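Long-range contacts in putative nisin-resistance protein (Streptococcus agalactiae 515, PDB 4Y68), which is probably a family S41 serine peptidase that protects the bacterium from the lantibiotic nisin by recognising and cleaving it: residues A[176-182]-A[193-199]; A[134-138]-A[164-168]; A[141-146]-A[171-175]; A[123-129]-A[159-164]. One frame throughout, in Å; residues are numbered along the deposited sequence.

Followed from the N terminus, the chain opens interactions 4, 2 and 3 in turn, with the loop 123-129 and then two successive parts of helix 131-147. After strand 152-156 it closes them in the same order, through 159-164, 164-168 and 171-175, so the three contacts cross one another. Together they tie the loop after strand 118-122 and helix 131-147 to the loop after strand 152-156, helix 165-171 and the turn behind it. Asn-164 belongs to both interactions 2 and 4. Interaction 1 follows in series, closing the hairpin of strands 180-185 and 191-195, and meets interaction 2 where Phe-182 packs on Met-165.

Interaction 1 (A[176-182]-A[193-199]); sequences LPNDTLF and TITMKNI
With CG set between its backbone N and carbonyl carbon (chi1 57°), Phe-182 lays its ring alongside Ile-194, both side chains pointing the same way. Ile-194 CB sits over one ring face, 4.0 Å from the centroid, in a CH-pi contact, and Ile-194 CG1 reaches Phe-182 CZ at 3.5 Å. Met-196 swings CG opposite the backbone N (chi1 -170°) and bends at chi2 and chi3, which brings its CE to 3.6 Å from Leu-176 CB, the two side chains crossing at about a right angle. Leu-181 CD2 fills in beside Met-196 and Ile-199.

The backbones pair as antiparallel strands with a classic beta bulge, two residues, Leu-181 and Phe-182, standing opposite the single Ile-194, whose O accepts from Leu-181 N (2.7 Å) and weakly from Phe-182 N. Ile-194 N returns a bond to Phe-182 O, 2.9 Å. Past the strand pair, Met-196 N donates to Asp-179 O (3.2 Å), and a water links Asn-178 OD1 to Lys-197 N. Thr-193 CG2 packs against Thr-180 OG1, while Thr-193 OG1 bonds to His-183.

The contact closes the hairpin of strands 180-185 and 191-195, part of an antiparallel sheet; Leu-176, Met-196 and Ile-199 pack on Ile-169 of helix 165-171, and strand 180-185 also pairs with strand 267-276.

Interaction 2 (A[134-138]-A[164-168]); sequences ISHYS and NMIPM
The backbones of helix 131-147 and the first turn of helix 165-171 come closest at Ser-138 and Pro-167, whose CA atoms lie 4.8 Å apart. Pro-167 is the centre of the contact. Its ring enters between Ile-134 and Tyr-137, two residues that point from the same side of their helix. Pro-167 CG meets Ile-134 CB at 3.9 Å, and Pro-167 CB rests 3.5 Å from the carbonyl O of Ile-134, an oxygen that already accepts from Ser-138 N within its own helix. The same CB of Pro-167 lies 3.8 Å from Tyr-137 CD1, the two side chains crossing at about a right angle.

Tyr-137 holds its CG anti to the backbone N (chi1 -178°), which carries the ring past Pro-167 O and on to Met-168; Met-168 CG lies 3.9 Å from Tyr-137 OH. That hydroxyl is hydrogen-bonded to Pro-124 O, so the polar end of a buried ring is satisfied. Ser-138 adds its CB, packed against Pro-167 O.

At the helix start, Asn-164 is the N-cap: its OD1 accepts from Ile-166 N at 3.1 Å, with the donor above the carbonyl plane. The amide nitrogen ND2 of Asn-164, whose polar partner is Lys-128, lies against Ile-134 CG2 at 3.7 Å.

Around this apolar seam, Tyr-137 also packs on Tyr-108, Ile-123 and Ile-126, Ile-134 on Leu-204, and Met-168 on Thr-233 of helix 229-235, so helix 165-171 lies between helices 131-147 and 229-235.

Interaction 3 (A[141-146]-A[171-175]); sequences LQNILM and GLASI
Leu-145 leads from helix 131-147 into the turn after helix 165-171, meeting Ser-174 first: its CB lies 3.5 Å from Ser-174 OG, and CG runs past the same oxygen. CG lies anti to the carbonyl carbon (chi1 -69°) and CD1 continues extended (chi2 172°), which points CD1 at the turn. There Leu-145 CD1 touches Gly-171 O at 3.6 Å. The same methyl meets those of Leu-172 CD2 and, at 4.0 Å, Ile-175 CD1.

One turn earlier, Leu-141 sets its CB 3.5 Å from Gly-171 O; the lack of a side chain on Gly-171 lets the chains come this near. Leu-141 CD2 then slants across Leu-172 CD2. Met-146 bends at chi2 and chi3, so that SD comes 3.6 Å from Ser-174 CB.

A water bridges helix and turn: it donates to Gln-142 OE1 and to Gly-171 O (2.6 Å) and accepts from Ser-174 N.

Leu-145 also packs on Ile-121 and Leu-153, from the parallel strands 118-122 and 152-156. Helix 131-147 joins these two strands in a beta-alpha-beta crossover and covers their sheet, with the turn after helix 165-171 packed against it.

Interaction 4 (A[123-129]-A[159-164]); sequences IPSISKL and NNTGGN
Two loops that leave the neighbouring parallel strands 118-122 and 152-156 meet here, the second carrying the Asn-Asn-Thr-Gly-Gly sequence that resembles the glycine-rich motif of S41 peptidases. Asn-160, its second residue, forms an Asx turn, with OD1 accepting from Gly-162 N in the carbonyl plane (2.8 Å). CG stands anti to the backbone N (chi1 179°), which sends ND2 across to Ile-123 O at 2.9 Å; this bond is bent, its donor above the carbonyl plane. Both ends of the amide are thus used, and its rotation is fixed.

Ser-125 OG comes in beside this turn and accepts from Thr-161 N, 3.0 Å away. A water accepts from Ser-125 N and donates to Asn-159 O. Farther on, the chains join backbone to backbone: Ile-126 N donates weakly to Gly-162 O, and Ile-126 O accepts from Asn-164 N at 2.7 Å, with Gly-163 CA 3.2 Å from the same oxygen in a CA-H...O contact. Asn-164 ND2 gives a nearly straight bond (174°) to Lys-128 O at 2.9 Å, the acceptor lying in the amide plane, and a water accepts from Asn-164 ND2 and donates to Leu-129 O.

Gly-163 O bonds to Ser-229 OG of helix 229-235. Both loops follow the C-terminal ends of adjacent parallel strands, where alpha/beta enzymes commonly carry functional loops, consistent with a place near the catalytic centre, as in related S41 peptidases.

Interaction 1 (A[176-182]-A[193-199])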
loop_
_atom_site.group_PDB
_atom_site.type_symbol
_atom_site.label_atom_id
_atom_site.label_comp_id
_atom_site.label_asym_id
_atom_site.label_seq_id
_atom_site.Cartn_x
_atom_site.Cartn_y
_atom_site.Cartn_z
ATOM N N LEU A 176 -6.587 -13.910 -7.841
ATOM C CA LEU A 176 -6.410 -12.721 -8.681
ATOM C C LEU A 176 -5.959 -13.088 -10.106
ATOM O O LEU A 176 -5.354 -14.123 -10.334
ATOM C CB LEU A 176 -5.401 -11.754 -8.046
ATOM C CG LEU A 176 -5.839 -10.881 -6.856
ATOM C CD1 LEU A 176 -4.617 -10.291 -6.156
ATOM C CD2 LEU A 176 -6.779 -9.789 -7.282
ATOM N N PRO A 177 -6.239 -12.214 -11.068
ATOM C CA PRO A 177 -5.882 -12.440 -12.469
ATOM C C PRO A 177 -4.380 -12.469 -12.647
ATOM O O PRO A 177 -3.693 -11.736 -11.928
ATOM C CB PRO A 177 -6.479 -11.216 -13.192
ATOM C CG PRO A 177 -7.466 -10.671 -12.266
ATOM C CD PRO A 177 -6.975 -10.955 -10.888
ATOM N N ASN A 178 -3.874 -13.281 -13.573
ATOM C CA ASN A 178 -2.484 -13.135 -14.004
ATOM C C ASN A 178 -2.425 -12.075 -15.094
ATOM O O ASN A 178 -2.175 -12.373 -16.250
ATOM C CB ASN A 178 -1.916 -14.459 -14.508
ATOM C CG ASN A 178 -0.445 -14.367 -14.837
ATOM O OD1 ASN A 178 0.294 -13.590 -14.240
ATOM N ND2 ASN A 178 -0.013 -15.155 -15.802
ATOM N N ASP A 179 -2.690 -10.837 -14.713
ATOM C CA ASP A 179 -2.894 -9.746 -15.664
ATOM C C ASP A 179 -2.748 -8.425 -14.909
ATOM O O ASP A 179 -2.299 -8.397 -13.765
ATOM C CB ASP A 179 -4.297 -9.843 -16.302
ATOM C CG ASP A 179 -4.391 -9.183 -17.684
ATOM O OD1 ASP A 179 -3.691 -8.186 -17.961
ATOM O OD2 ASP A 179 -5.184 -9.682 -18.510
ATOM N N THR A 180 -3.196 -7.351 -15.536
ATOM C CA THR A 180 -3.163 -6.033 -14.947
ATOM C C THR A 180 -3.908 -5.993 -13.612
ATOM O O THR A 180 -5.014 -6.478 -13.498
ATOM C CB THR A 180 -3.763 -5.007 -15.919
ATOM O OG1 THR A 180 -2.832 -4.767 -16.988
ATOM C CG2 THR A 180 -4.066 -3.712 -15.206
ATOM N N LEU A 181 -3.265 -5.436 -12.598
ATOM C CA LEU A 181 -3.905 -5.239 -11.304
ATOM C C LEU A 181 -4.439 -3.811 -11.155
ATOM O O LEU A 181 -5.605 -3.622 -10.805
ATOM C CB LEU A 181 -2.924 -5.576 -10.182
ATOM C CG LEU A 181 -2.903 -7.028 -9.687
ATOM C CD1 LEU A 181 -3.624 -8.007 -10.599
ATOM C CD2 LEU A 181 -1.489 -7.481 -9.406
ATOM N N PHE A 182 -3.583 -2.816 -11.386
ATOM C CA PHE A 182 -4.009 -1.419 -11.499
ATOM C C PHE A 182 -2.959 -0.670 -12.330
ATOM O O PHE A 182 -1.905 -1.223 -12.615
ATOM C CB PHE A 182 -4.211 -0.757 -10.112
ATOM C CG PHE A 182 -2.989 -0.802 -9.232
ATOM C CD1 PHE A 182 -2.770 -1.869 -8.377
ATOM C CD2 PHE A 182 -2.053 0.208 -9.274
ATOM C CE1 PHE A 182 -1.638 -1.921 -7.577
ATOM C CE2 PHE A 182 -0.923 0.162 -8.467
ATOM C CZ PHE A 182 -0.712 -0.897 -7.625
ATOM N N THR A 193 1.993 0.003 -15.249
ATOM C CA THR A 193 0.987 -0.966 -14.855
ATOM C C THR A 193 1.579 -1.878 -13.804
ATOM O O THR A 193 2.703 -2.306 -13.950
ATOM C CB THR A 193 0.496 -1.779 -16.072
ATOM O OG1 THR A 193 -0.341 -0.952 -16.891
ATOM C CG2 THR A 193 -0.310 -2.989 -15.622
ATOM N N ILE A 194 0.851 -2.137 -12.720
ATOM C CA ILE A 194 1.234 -3.225 -11.822
ATOM C C ILE A 194 0.445 -4.491 -12.219
ATOM O O ILE A 194 -0.782 -4.505 -12.161
ATOM C CB ILE A 194 0.980 -2.878 -10.352
ATOM C CG1 ILE A 194 1.818 -1.667 -9.924
ATOM C CG2 ILE A 194 1.225 -4.096 -9.458
ATOM C CD1 ILE A 194 3.334 -1.847 -10.109
ATOM N N THR A 195 1.154 -5.517 -12.681
ATOM C CA THR A 195 0.559 -6.795 -13.063
ATOM C C THR A 195 1.012 -7.834 -12.063
ATOM O O THR A 195 1.908 -7.574 -11.259
ATOM C CB THR A 195 0.990 -7.292 -14.490
ATOM O OG1 THR A 195 2.391 -7.618 -14.480
ATOM C CG2 THR A 195 0.743 -6.242 -15.540
ATOM N N MET A 196 0.428 -9.019 -12.140
ATOM C CA MET A 196 0.825 -10.081 -11.241
ATOM C C MET A 196 2.302 -10.434 -11.461
ATOM O O MET A 196 2.985 -10.775 -10.518
ATOM C CB MET A 196 -0.094 -11.298 -11.416
ATOM C CG MET A 196 0.074 -12.382 -10.351
ATOM S SD MET A 196 -0.057 -11.829 -8.632
ATOM C CE MET A 196 -1.804 -11.534 -8.487
ATOM N N LYS A 197 2.813 -10.291 -12.684
ATOM C CA LYS A 197 4.258 -10.481 -12.953
ATOM C C LYS A 197 5.205 -9.512 -12.219
ATOM O O LYS A 197 6.278 -9.899 -11.768
ATOM C CB LYS A 197 4.528 -10.372 -14.451
ATOM C CG LYS A 197 3.713 -11.322 -15.284
ATOM C CD LYS A 197 3.406 -10.739 -16.671
ATOM C CE LYS A 197 4.519 -10.999 -17.702
ATOM N NZ LYS A 197 5.816 -10.300 -17.427
ATOM N N ASN A 198 4.842 -8.242 -12.116
ATOM C CA ASN A 198 5.657 -7.320 -11.325
ATOM C C ASN A 198 5.705 -7.671 -9.822
ATOM O O ASN A 198 6.389 -6.986 -9.053
ATOM C CB ASN A 198 5.159 -5.878 -11.459
ATOM C CG ASN A 198 4.989 -5.437 -12.890
ATOM O OD1 ASN A 198 3.974 -4.824 -13.223
ATOM N ND2 ASN A 198 5.965 -5.749 -13.750
ATOM N N ILE A 199 4.963 -8.699 -9.401
ATOM C CA ILE A 199 4.928 -9.087 -7.995
ATOM C C ILE A 199 5.950 -10.186 -7.772
ATOM O O ILE A 199 5.873 -11.226 -8.413
ATOM C CB ILE A 199 3.533 -9.595 -7.558
ATOM C CG1 ILE A 199 2.440 -8.604 -7.961
ATOM C CG2 ILE A 199 3.503 -9.856 -6.044
ATOM C CD1 ILE A 199 2.438 -7.341 -7.129
HETATM O O HOH W 1 0.660 -10.762 -14.817
#

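Interaction 2 (A[134-138]-A[164-168])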
loop_
_atom_site.group_PDB
_atom_site.type_symbol
_atom_site.label_atom_id
_atom_site.label_comp_id
_atom_site.label_asym_id
_atom_site.label_seq_id
_atom_site.Cartn_x
_atom_site.Cartn_y
_atom_site.Cartn_z
ATOM N N ILE A 134 7.478 -12.121 5.402
ATOM C CA ILE A 134 6.509 -11.845 4.350
ATOM C C ILE A 134 6.064 -13.145 3.732
ATOM O O ILE A 134 4.949 -13.233 3.256
ATOM C CB ILE A 134 7.045 -10.902 3.235
ATOM C CG1 ILE A 134 8.152 -11.577 2.435
ATOM C CG2 ILE A 134 7.471 -9.547 3.808
ATOM C CD1 ILE A 134 8.635 -10.750 1.233
ATOM N N SER A 135 6.926 -14.161 3.755
ATOM C CA SER A 135 6.554 -15.489 3.259
ATOM C C SER A 135 5.617 -16.238 4.238
ATOM O O SER A 135 4.738 -17.010 3.832
ATOM C CB SER A 135 7.810 -16.322 2.993
ATOM O OG SER A 135 8.686 -15.647 2.091
ATOM N N HIS A 136 5.804 -16.005 5.529
ATOM C CA HIS A 136 4.867 -16.528 6.507
ATOM C C HIS A 136 3.488 -15.887 6.318
ATOM O O HIS A 136 2.475 -16.567 6.395
ATOM C CB HIS A 136 5.379 -16.306 7.930
ATOM C CG HIS A 136 4.395 -16.703 8.981
ATOM N ND1 HIS A 136 4.190 -15.967 10.128
ATOM C CD2 HIS A 136 3.539 -17.750 9.046
ATOM C CE1 HIS A 136 3.249 -16.545 10.856
ATOM N NE2 HIS A 136 2.838 -17.628 10.222
ATOM N N TYR A 137 3.446 -14.586 6.036
ATOM C CA TYR A 137 2.167 -13.902 5.830
ATOM C C TYR A 137 1.466 -14.431 4.581
ATOM O O TYR A 137 0.322 -14.859 4.654
ATOM C CB TYR A 137 2.378 -12.388 5.733
ATOM C CG TYR A 137 1.120 -11.519 5.568
ATOM C CD1 TYR A 137 0.358 -11.547 4.397
ATOM C CD2 TYR A 137 0.749 -10.617 6.563
ATOM C CE1 TYR A 137 -0.770 -10.718 4.248
ATOM C CE2 TYR A 137 -0.364 -9.776 6.426
ATOM C CZ TYR A 137 -1.112 -9.833 5.273
ATOM O OH TYR A 137 -2.200 -9.016 5.153
ATOM N N SER A 138 2.154 -14.418 3.441
ATOM C CA SER A 138 1.554 -14.902 2.199
ATOM C C SER A 138 1.262 -16.401 2.258
ATOM O O SER A 138 0.232 -16.848 1.754
ATOM C CB SER A 138 2.445 -14.581 0.992
ATOM O OG SER A 138 3.756 -15.148 1.101
ATOM N N ASN A 164 3.661 -3.500 3.194
ATOM C CA ASN A 164 4.286 -4.180 2.064
ATOM C C ASN A 164 3.256 -4.835 1.148
ATOM O O ASN A 164 2.624 -5.804 1.536
ATOM C CB ASN A 164 5.277 -5.219 2.611
ATOM C CG ASN A 164 6.234 -5.745 1.565
ATOM O OD1 ASN A 164 5.976 -5.669 0.372
ATOM N ND2 ASN A 164 7.350 -6.316 2.026
ATOM N N MET A 165 3.069 -4.289 -0.052
ATOM C CA MET A 165 2.149 -4.863 -1.049
ATOM C C MET A 165 2.416 -6.347 -1.378
ATOM O O MET A 165 1.489 -7.114 -1.608
ATOM C CB MET A 165 2.217 -4.064 -2.350
ATOM C CG MET A 165 1.402 -2.790 -2.327
ATOM S SD MET A 165 -0.242 -3.021 -2.962
ATOM C CE MET A 165 0.068 -3.226 -4.686
ATOM N N ILE A 166 3.681 -6.734 -1.366
ATOM C CA ILE A 166 4.116 -8.041 -1.871
ATOM C C ILE A 166 3.457 -9.270 -1.195
ATOM O O ILE A 166 2.947 -10.153 -1.885
ATOM C CB ILE A 166 5.653 -8.146 -1.760
ATOM C CG1 ILE A 166 6.300 -7.235 -2.805
ATOM C CG2 ILE A 166 6.115 -9.567 -1.972
ATOM C CD1 ILE A 166 7.833 -7.224 -2.744
ATOM N N PRO A 167 3.461 -9.332 0.145
ATOM C CA PRO A 167 2.767 -10.436 0.827
ATOM C C PRO A 167 1.235 -10.360 0.733
ATOM O O PRO A 167 0.542 -11.395 0.787
ATOM C CB PRO A 167 3.227 -10.286 2.282
ATOM C CG PRO A 167 3.778 -8.881 2.388
ATOM C CD PRO A 167 4.341 -8.580 1.054
ATOM N N MET A 168 0.699 -9.147 0.601
ATOM C CA MET A 168 -0.749 -8.970 0.463
ATOM C C MET A 168 -1.243 -9.468 -0.880
ATOM O O MET A 168 -2.148 -10.310 -0.956
ATOM C CB MET A 168 -1.145 -7.496 0.642
ATOM C CG MET A 168 -0.967 -7.012 2.041
ATOM S SD MET A 168 -1.689 -5.395 2.328
ATOM C CE MET A 168 -0.652 -4.972 3.721
#

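Interaction 3 (A[141-146]-A[171-175])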
loop_
_atom_site.group_PDB
_atom_site.type_symbol
_atom_site.label_atom_id
_atom_site.label_comp_id
_atom_site.label_asym_id
_atom_site.label_seq_id
_atom_site.Cartn_x
_atom_site.Cartn_y
_atom_site.Cartn_z
ATOM N N LEU A 141 -1.946 -17.240 3.871
ATOM C CA LEU A 141 -3.081 -16.953 3.010
ATOM C C LEU A 141 -3.229 -18.039 1.952
ATOM O O LEU A 141 -4.311 -18.597 1.758
ATOM C CB LEU A 141 -2.927 -15.584 2.343
ATOM C CG LEU A 141 -3.430 -14.420 3.189
ATOM C CD1 LEU A 141 -2.973 -13.095 2.632
ATOM C CD2 LEU A 141 -4.946 -14.466 3.254
ATOM N N GLN A 142 -2.129 -18.316 1.264
ATOM C CA GLN A 142 -2.073 -19.374 0.275
ATOM C C GLN A 142 -2.673 -20.677 0.838
ATOM O O GLN A 142 -3.550 -21.275 0.221
ATOM C CB GLN A 142 -0.628 -19.573 -0.169
ATOM C CG GLN A 142 -0.391 -20.706 -1.136
ATOM C CD GLN A 142 -0.551 -20.296 -2.572
ATOM O OE1 GLN A 142 -1.546 -19.666 -2.958
ATOM N NE2 GLN A 142 0.431 -20.644 -3.385
ATOM N N ASN A 143 -2.236 -21.097 2.023
ATOM C CA ASN A 143 -2.749 -22.343 2.584
ATOM C C ASN A 143 -4.248 -22.314 2.759
ATOM O O ASN A 143 -4.934 -23.270 2.407
ATOM C CB ASN A 143 -2.115 -22.675 3.925
ATOM C CG ASN A 143 -2.776 -23.888 4.578
ATOM O OD1 ASN A 143 -3.807 -23.768 5.248
ATOM N ND2 ASN A 143 -2.207 -25.070 4.349
ATOM N N ILE A 144 -4.755 -21.213 3.295
ATOM C CA ILE A 144 -6.188 -21.084 3.513
ATOM C C ILE A 144 -6.952 -21.213 2.220
ATOM O O ILE A 144 -7.933 -21.941 2.156
ATOM C CB ILE A 144 -6.557 -19.747 4.166
ATOM C CG1 ILE A 144 -6.050 -19.720 5.617
ATOM C CG2 ILE A 144 -8.080 -19.526 4.068
ATOM C CD1 ILE A 144 -6.221 -18.377 6.302
ATOM N N LEU A 145 -6.486 -20.510 1.188
ATOM C CA LEU A 145 -7.208 -20.430 -0.079
ATOM C C LEU A 145 -7.081 -21.717 -0.895
ATOM O O LEU A 145 -8.022 -22.097 -1.581
ATOM C CB LEU A 145 -6.712 -19.237 -0.908
ATOM C CG LEU A 145 -7.048 -17.835 -0.376
ATOM C CD1 LEU A 145 -6.337 -16.733 -1.161
ATOM C CD2 LEU A 145 -8.539 -17.599 -0.385
ATOM N N MET A 146 -5.929 -22.387 -0.805
ATOM C CA MET A 146 -5.656 -23.561 -1.641
ATOM C C MET A 146 -6.036 -24.906 -0.983
ATOM O O MET A 146 -6.458 -25.836 -1.672
ATOM C CB MET A 146 -4.174 -23.589 -2.050
ATOM C CG MET A 146 -3.743 -22.472 -3.041
ATOM S SD MET A 146 -4.551 -22.462 -4.672
ATOM C CE MET A 146 -4.154 -24.097 -5.296
ATOM N N GLY A 171 -0.203 -13.402 -1.307
ATOM C CA GLY A 171 -0.993 -14.394 -0.612
ATOM C C GLY A 171 -2.338 -14.598 -1.285
ATOM O O GLY A 171 -2.921 -15.673 -1.202
ATOM N N LEU A 172 -2.825 -13.568 -1.964
ATOM C CA LEU A 172 -4.130 -13.625 -2.608
ATOM C C LEU A 172 -4.023 -14.011 -4.082
ATOM O O LEU A 172 -5.002 -13.903 -4.835
ATOM C CB LEU A 172 -4.844 -12.281 -2.468
ATOM C CG LEU A 172 -5.042 -11.836 -1.009
ATOM C CD1 LEU A 172 -5.456 -10.370 -0.873
ATOM C CD2 LEU A 172 -6.047 -12.734 -0.288
ATOM N N ALA A 173 -2.842 -14.480 -4.479
ATOM C CA ALA A 173 -2.541 -14.729 -5.890
ATOM C C ALA A 173 -3.539 -15.682 -6.512
ATOM O O ALA A 173 -3.986 -15.471 -7.633
ATOM C CB ALA A 173 -1.122 -15.275 -6.060
ATOM N N SER A 174 -3.899 -16.727 -5.777
ATOM C CA SER A 174 -4.792 -17.752 -6.308
ATOM C C SER A 174 -6.176 -17.218 -6.683
ATOM O O SER A 174 -6.904 -17.868 -7.454
ATOM C CB SER A 174 -4.934 -18.913 -5.292
ATOM O OG SER A 174 -5.905 -18.624 -4.289
ATOM N N ILE A 175 -6.567 -16.057 -6.152
ATOM C CA ILE A 175 -7.873 -15.497 -6.520
ATOM C C ILE A 175 -7.768 -14.197 -7.317
ATOM O O ILE A 175 -8.758 -13.481 -7.487
ATOM C CB ILE A 175 -8.793 -15.237 -5.290
ATOM C CG1 ILE A 175 -8.055 -14.495 -4.182
ATOM C CG2 ILE A 175 -9.378 -16.557 -4.738
ATOM C CD1 ILE A 175 -8.916 -14.214 -2.976
HETATM O O HOH W 2 -3.500 -17.470 -2.943
#

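Interaction 4 (A[123-129]-A[159-164])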
loop_
_atom_site.group_PDB
_atom_site.type_symbol
_atom_site.label_atom_id
_atom_site.label_comp_id
_atom_site.label_asym_id
_atom_site.label_seq_id
_atom_site.Cartn_x
_atom_site.Cartn_y
_atom_site.Cartn_z
ATOM N N ILE A 123 -7.265 -9.856 6.833
ATOM C CA ILE A 123 -6.060 -9.530 6.082
ATOM C C ILE A 123 -5.453 -8.230 6.609
ATOM O O ILE A 123 -5.866 -7.155 6.201
ATOM C CB ILE A 123 -6.389 -9.406 4.578
ATOM C CG1 ILE A 123 -6.881 -10.759 4.037
ATOM C CG2 ILE A 123 -5.205 -8.848 3.796
ATOM C CD1 ILE A 123 -7.805 -10.630 2.872
ATOM N N PRO A 124 -4.480 -8.324 7.534
ATOM C CA PRO A 124 -4.036 -7.142 8.285
ATOM C C PRO A 124 -2.822 -6.433 7.708
ATOM O O PRO A 124 -2.134 -6.985 6.845
ATOM C CB PRO A 124 -3.670 -7.731 9.647
ATOM C CG PRO A 124 -3.070 -9.050 9.272
ATOM C CD PRO A 124 -3.898 -9.557 8.092
ATOM N N SER A 125 -2.564 -5.233 8.216
ATOM C CA SER A 125 -1.314 -4.499 7.961
ATOM C C SER A 125 -0.067 -5.318 8.232
ATOM O O SER A 125 0.048 -5.955 9.268
ATOM C CB SER A 125 -1.229 -3.243 8.835
ATOM O OG SER A 125 -2.477 -2.582 8.944
ATOM N N ILE A 126 0.877 -5.272 7.305
ATOM C CA ILE A 126 2.226 -5.770 7.535
ATOM C C ILE A 126 3.196 -4.890 6.767
ATOM O O ILE A 126 3.004 -4.642 5.571
ATOM C CB ILE A 126 2.413 -7.220 7.083
ATOM C CG1 ILE A 126 3.898 -7.595 7.133
ATOM C CG2 ILE A 126 1.852 -7.425 5.676
ATOM C CD1 ILE A 126 4.161 -9.073 6.864
ATOM N N SER A 127 4.235 -4.436 7.459
ATOM C CA SER A 127 5.210 -3.515 6.896
ATOM C C SER A 127 6.572 -4.147 6.761
ATOM O O SER A 127 7.515 -3.500 6.291
ATOM C CB SER A 127 5.324 -2.269 7.764
ATOM O OG SER A 127 4.551 -1.236 7.181
ATOM N N LYS A 128 6.679 -5.401 7.201
ATOM C CA LYS A 128 7.960 -6.075 7.220
ATOM C C LYS A 128 8.465 -6.277 5.816
ATOM O O LYS A 128 7.676 -6.365 4.873
ATOM C CB LYS A 128 7.859 -7.393 7.971
ATOM C CG LYS A 128 8.122 -7.209 9.473
ATOM C CD LYS A 128 7.663 -8.406 10.274
ATOM C CE LYS A 128 7.891 -8.219 11.777
ATOM N NZ LYS A 128 7.259 -9.334 12.549
ATOM N N LEU A 129 9.792 -6.295 5.692
ATOM C CA LEU A 129 10.493 -6.464 4.417
ATOM C C LEU A 129 11.181 -7.815 4.345
ATOM O O LEU A 129 11.338 -8.374 3.271
ATOM C CB LEU A 129 11.556 -5.370 4.210
ATOM C CG LEU A 129 11.105 -3.915 4.192
ATOM C CD1 LEU A 129 12.289 -3.004 3.870
ATOM C CD2 LEU A 129 9.978 -3.777 3.164
ATOM N N ASN A 159 -9.351 -1.725 8.870
ATOM C CA ASN A 159 -8.218 -1.387 9.716
ATOM C C ASN A 159 -6.865 -1.773 9.150
ATOM O O ASN A 159 -5.868 -1.668 9.856
ATOM C CB ASN A 159 -8.363 -2.039 11.102
ATOM C CG ASN A 159 -9.661 -1.637 11.801
ATOM O OD1 ASN A 159 -10.165 -0.540 11.582
ATOM N ND2 ASN A 159 -10.213 -2.538 12.629
ATOM N N ASN A 160 -6.816 -2.254 7.911
ATOM C CA ASN A 160 -5.518 -2.523 7.282
ATOM C C ASN A 160 -5.037 -1.224 6.653
ATOM O O ASN A 160 -5.608 -0.768 5.668
ATOM C CB ASN A 160 -5.630 -3.651 6.247
ATOM C CG ASN A 160 -4.321 -3.954 5.534
ATOM O OD1 ASN A 160 -3.382 -3.149 5.524
ATOM N ND2 ASN A 160 -4.266 -5.119 4.897
ATOM N N THR A 161 -4.008 -0.618 7.242
ATOM C CA THR A 161 -3.523 0.699 6.789
ATOM C C THR A 161 -2.331 0.581 5.838
ATOM O O THR A 161 -1.631 1.570 5.560
ATOM C CB THR A 161 -3.103 1.592 7.976
ATOM O OG1 THR A 161 -1.937 1.029 8.581
ATOM C CG2 THR A 161 -4.232 1.683 9.046
ATOM N N GLY A 162 -2.093 -0.623 5.344
ATOM C CA GLY A 162 -1.095 -0.798 4.310
ATOM C C GLY A 162 0.163 -1.481 4.776
ATOM O O GLY A 162 0.139 -2.350 5.650
ATOM N N GLY A 163 1.274 -1.074 4.181
ATOM C CA GLY A 163 2.552 -1.724 4.391
ATOM C C GLY A 163 3.063 -2.318 3.092
ATOM O O GLY A 163 2.903 -1.732 2.020
ATOM N N ASN A 164 3.661 -3.500 3.194
ATOM C CA ASN A 164 4.286 -4.180 2.064
ATOM C C ASN A 164 3.256 -4.835 1.148
ATOM O O ASN A 164 2.624 -5.804 1.536
ATOM C CB ASN A 164 5.277 -5.219 2.611
ATOM C CG ASN A 164 6.234 -5.745 1.565
ATOM O OD1 ASN A 164 5.976 -5.669 0.372
ATOM N ND2 ASN A 164 7.350 -6.316 2.026
HETATM O O HOH W 3 -4.594 -4.294 10.290
HETATM O O HOH W 4 -2.397 -1.138 10.898
HETATM O O HOH W 5 10.156 -7.111 1.007
#